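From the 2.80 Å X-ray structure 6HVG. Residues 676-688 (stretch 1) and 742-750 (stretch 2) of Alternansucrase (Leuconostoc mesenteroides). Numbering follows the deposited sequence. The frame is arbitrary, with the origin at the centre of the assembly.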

# COMPACT_ATOMS: atom_id res chain seq x y z
N GLN A 676 14.13 -24.48 -2.92
CA GLN A 676 14.25 -23.54 -1.81
C GLN A 676 13.10 -23.82 -0.85
O GLN A 676 12.03 -24.25 -1.29
CB GLN A 676 14.16 -22.08 -2.28
CG GLN A 676 15.15 -21.68 -3.36
CD GLN A 676 14.67 -21.99 -4.78
OE1 GLN A 676 13.47 -22.15 -5.01
NE2 GLN A 676 15.61 -22.17 -5.70
N LEU A 677 13.30 -23.57 0.43
CA LEU A 677 12.27 -23.84 1.42
C LEU A 677 11.12 -22.84 1.35
O LEU A 677 11.35 -21.64 1.37
CB LEU A 677 12.84 -23.82 2.84
CG LEU A 677 13.88 -24.89 3.16
CD1 LEU A 677 14.40 -24.62 4.56
CD2 LEU A 677 13.30 -26.29 3.03
N THR A 678 9.89 -23.35 1.27
CA THR A 678 8.72 -22.49 1.43
C THR A 678 8.60 -21.97 2.85
O THR A 678 9.01 -22.64 3.79
CB THR A 678 7.40 -23.21 1.09
OG1 THR A 678 6.31 -22.30 1.23
CG2 THR A 678 7.16 -24.40 2.03
N MET A 679 7.99 -20.80 3.01
CA MET A 679 7.55 -20.36 4.32
C MET A 679 6.30 -21.15 4.68
O MET A 679 5.66 -21.75 3.81
CB MET A 679 7.24 -18.87 4.34
CG MET A 679 5.79 -18.52 4.00
SD MET A 679 5.44 -16.80 3.65
CE MET A 679 6.43 -15.89 4.78
N ASP A 680 5.96 -21.11 5.96
CA ASP A 680 4.75 -21.75 6.46
C ASP A 680 3.91 -20.69 7.16
O ASP A 680 3.94 -20.57 8.38
CB ASP A 680 5.09 -22.90 7.40
CG ASP A 680 3.86 -23.61 7.94
OD1 ASP A 680 2.75 -23.36 7.42
OD2 ASP A 680 4.02 -24.41 8.90
N TYR A 681 3.17 -19.93 6.35
CA TYR A 681 2.35 -18.85 6.88
C TYR A 681 1.20 -19.38 7.73
O TYR A 681 0.69 -18.66 8.58
CB TYR A 681 1.81 -17.96 5.75
CG TYR A 681 1.18 -16.69 6.27
CD1 TYR A 681 1.91 -15.82 7.08
CD2 TYR A 681 -0.15 -16.36 5.99
CE1 TYR A 681 1.35 -14.66 7.59
CE2 TYR A 681 -0.73 -15.21 6.51
CZ TYR A 681 0.03 -14.36 7.31
OH TYR A 681 -0.50 -13.20 7.83
N THR A 682 0.80 -20.64 7.55
CA THR A 682 -0.32 -21.19 8.29
C THR A 682 -0.04 -21.14 9.79
O THR A 682 -0.93 -20.79 10.58
CB THR A 682 -0.68 -22.64 7.87
OG1 THR A 682 0.41 -23.51 8.16
CG2 THR A 682 -1.00 -22.73 6.37
N VAL A 683 1.19 -21.47 10.19
CA VAL A 683 1.59 -21.40 11.60
C VAL A 683 1.83 -19.95 12.06
O VAL A 683 1.44 -19.57 13.16
CB VAL A 683 2.79 -22.35 11.93
CG1 VAL A 683 4.10 -21.86 11.35
CG2 VAL A 683 2.96 -22.51 13.42
N THR A 684 2.46 -19.12 11.22
CA THR A 684 2.66 -17.71 11.55
C THR A 684 1.33 -16.97 11.72
O THR A 684 1.16 -16.14 12.63
CB THR A 684 3.46 -16.99 10.45
OG1 THR A 684 4.68 -17.71 10.19
CG2 THR A 684 3.77 -15.55 10.86
N SER A 685 0.38 -17.31 10.85
CA SER A 685 -0.98 -16.78 10.92
C SER A 685 -1.69 -17.15 12.22
O SER A 685 -2.30 -16.30 12.86
CB SER A 685 -1.77 -17.30 9.73
OG SER A 685 -3.10 -16.90 9.79
N GLN A 686 -1.58 -18.42 12.61
CA GLN A 686 -2.23 -18.89 13.82
C GLN A 686 -1.60 -18.25 15.08
O GLN A 686 -2.29 -18.08 16.08
CB GLN A 686 -2.14 -20.41 13.91
CG GLN A 686 -3.16 -21.06 14.82
CD GLN A 686 -4.56 -20.79 14.37
OE1 GLN A 686 -4.95 -21.20 13.29
NE2 GLN A 686 -5.31 -20.05 15.17
N PHE A 687 -0.31 -17.92 15.04
CA PHE A 687 0.28 -17.18 16.15
C PHE A 687 -0.38 -15.82 16.26
O PHE A 687 -0.64 -15.34 17.36
CB PHE A 687 1.79 -16.95 15.95
CG PHE A 687 2.64 -18.18 16.12
CD1 PHE A 687 2.45 -19.04 17.18
CD2 PHE A 687 3.67 -18.46 15.23
CE1 PHE A 687 3.26 -20.14 17.34
CE2 PHE A 687 4.47 -19.56 15.38
CZ PHE A 687 4.28 -20.40 16.44
N GLY A 688 -0.65 -15.20 15.12
CA GLY A 688 -1.35 -13.92 15.06
C GLY A 688 -2.69 -13.97 15.78
O GLY A 688 -2.96 -13.14 16.62
N VAL A 742 5.97 -34.83 4.52
CA VAL A 742 5.39 -33.52 4.69
C VAL A 742 6.28 -32.48 3.98
O VAL A 742 7.43 -32.77 3.63
CB VAL A 742 5.21 -33.23 6.20
CG1 VAL A 742 6.51 -32.75 6.81
CG2 VAL A 742 4.09 -32.24 6.42
N ILE A 743 5.74 -31.29 3.74
CA ILE A 743 6.45 -30.31 2.92
C ILE A 743 7.51 -29.57 3.73
O ILE A 743 7.17 -28.93 4.73
CB ILE A 743 5.50 -29.28 2.29
CG1 ILE A 743 4.50 -30.01 1.38
CG2 ILE A 743 6.30 -28.22 1.53
CD1 ILE A 743 3.56 -29.10 0.62
N PRO A 744 8.78 -29.64 3.30
CA PRO A 744 9.81 -28.97 4.09
C PRO A 744 9.62 -27.48 4.08
O PRO A 744 9.25 -26.92 3.04
CB PRO A 744 11.11 -29.37 3.40
CG PRO A 744 10.71 -29.76 2.03
CD PRO A 744 9.31 -30.28 2.10
N ASN A 745 9.91 -26.84 5.21
CA ASN A 745 9.58 -25.43 5.39
C ASN A 745 10.37 -24.69 6.47
O ASN A 745 10.87 -25.31 7.39
CB ASN A 745 8.11 -25.32 5.74
CG ASN A 745 7.81 -25.81 7.14
OD1 ASN A 745 7.71 -25.04 8.09
ND2 ASN A 745 7.68 -27.11 7.27
N TYR A 746 10.43 -23.37 6.35
CA TYR A 746 10.87 -22.50 7.45
C TYR A 746 9.68 -21.76 8.03
O TYR A 746 8.69 -21.60 7.35
CB TYR A 746 11.95 -21.52 7.01
CG TYR A 746 11.49 -20.32 6.21
CD1 TYR A 746 11.25 -20.40 4.85
CD2 TYR A 746 11.34 -19.08 6.82
CE1 TYR A 746 10.84 -19.29 4.11
CE2 TYR A 746 10.95 -17.97 6.10
CZ TYR A 746 10.70 -18.07 4.74
OH TYR A 746 10.32 -16.95 4.03
N SER A 747 9.77 -21.36 9.29
CA SER A 747 8.64 -20.69 9.95
C SER A 747 9.14 -19.63 10.87
O SER A 747 10.25 -19.72 11.38
CB SER A 747 7.77 -21.71 10.74
OG SER A 747 8.54 -22.52 11.59
N PHE A 748 8.30 -18.63 11.12
CA PHE A 748 8.69 -17.52 11.98
C PHE A 748 7.50 -16.92 12.70
O PHE A 748 6.38 -17.16 12.32
CB PHE A 748 9.39 -16.44 11.17
CG PHE A 748 8.59 -15.92 10.02
CD1 PHE A 748 8.68 -16.52 8.76
CD2 PHE A 748 7.75 -14.84 10.17
CE1 PHE A 748 7.94 -16.06 7.69
CE2 PHE A 748 7.01 -14.37 9.10
CZ PHE A 748 7.11 -14.98 7.86
N VAL A 749 7.79 -16.15 13.74
CA VAL A 749 6.79 -15.38 14.47
C VAL A 749 6.73 -13.96 13.93
O VAL A 749 5.66 -13.42 13.72
CB VAL A 749 7.10 -15.34 15.97
CG1 VAL A 749 6.05 -14.54 16.71
CG2 VAL A 749 7.18 -16.76 16.52
N ARG A 750 7.89 -13.37 13.69
CA ARG A 750 7.97 -12.03 13.09
C ARG A 750 9.09 -11.98 12.09
O ARG A 750 9.94 -12.86 12.06
CB ARG A 750 8.21 -10.94 14.17
CG ARG A 750 7.07 -10.81 15.16
CD ARG A 750 6.93 -9.40 15.70
NE ARG A 750 8.11 -9.00 16.45
CZ ARG A 750 8.83 -7.91 16.24
NH1 ARG A 750 8.52 -7.04 15.30
NH2 ARG A 750 9.88 -7.69 17.01
O HOH W 1 9.81 -25.95 0.62
O HOH W 2 6.28 -18.93 8.50

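Two waters bridge the two stretches in this contact, on either side of a short run of direct backbone hydrogen bonds. Water 1 accepts from Thr678 N at 2.7 Å and lies 2.7 Å from Pro744 O, so it sits between the two stretches just ahead of the first direct bond. Water 2 does similar work further along: its oxygen lies 2.6 Å from Thr684 OG1, to which it donates, and it accepts a weak bond from Phe748 N at 3.3 Å. A weak donation to Asp680 O, 2.9 Å away, links the water to the N-cap residue as well.

Between the waters the two stretches run parallel, and the direct ladder is short. Tyr746 N donates to Thr678 O at 3.0 Å with a good angle of 157°, whereas the bond from Asp680 N to Tyr746 O, at 3.1 Å, is bent to 121° and weak. Tyr746 thus uses both its amide and its carbonyl on residues flanking Met679. A CA-H...O contact supplements each carbonyl: Asn745 CA lies 3.3 Å from Thr678 O, and Met679 CA 3.5 Å from Tyr746 O.

The general principle illustrated here is that a strand can pass its partner on to a helix. Asp680 occupies the N-cap position, and its OD1 accepts a weak capping bond from Thr682 N at 3.3 Å as well as a very short hydrogen bond, 2.5 Å, from Thr682 OG1. Once the helix has begun, side chains take over the contact. Thr684 OG1 donates to Phe748 O at 2.8 Å; because the same oxygen accepts from water 2, a single hydroxyl joins the helix to stretch 2 both directly and through solvent.

Aromatic rings fill the space around these polar links. Met679 CA sits over one face of the Tyr746 ring, 3.9 Å from its centroid, in a CH-pi contact, while Leu677 O approaches the ring edge, 3.6 Å from Tyr746 CE1. The CA-to-CB bond of Phe748 points away from stretch 1, yet its ring comes back to meet it: Thr684 OG1 lies over one face, and Met679 CE reaches the edge, 3.3 Å from Phe748 CZ. Apolar contacts extend the packing at both ends, with Leu677 CD2 3.8 Å from Pro744 CB and Phe687 CE2 4.1 Å from Val749 CG2. In all, 703 Å² is buried, counting both sides.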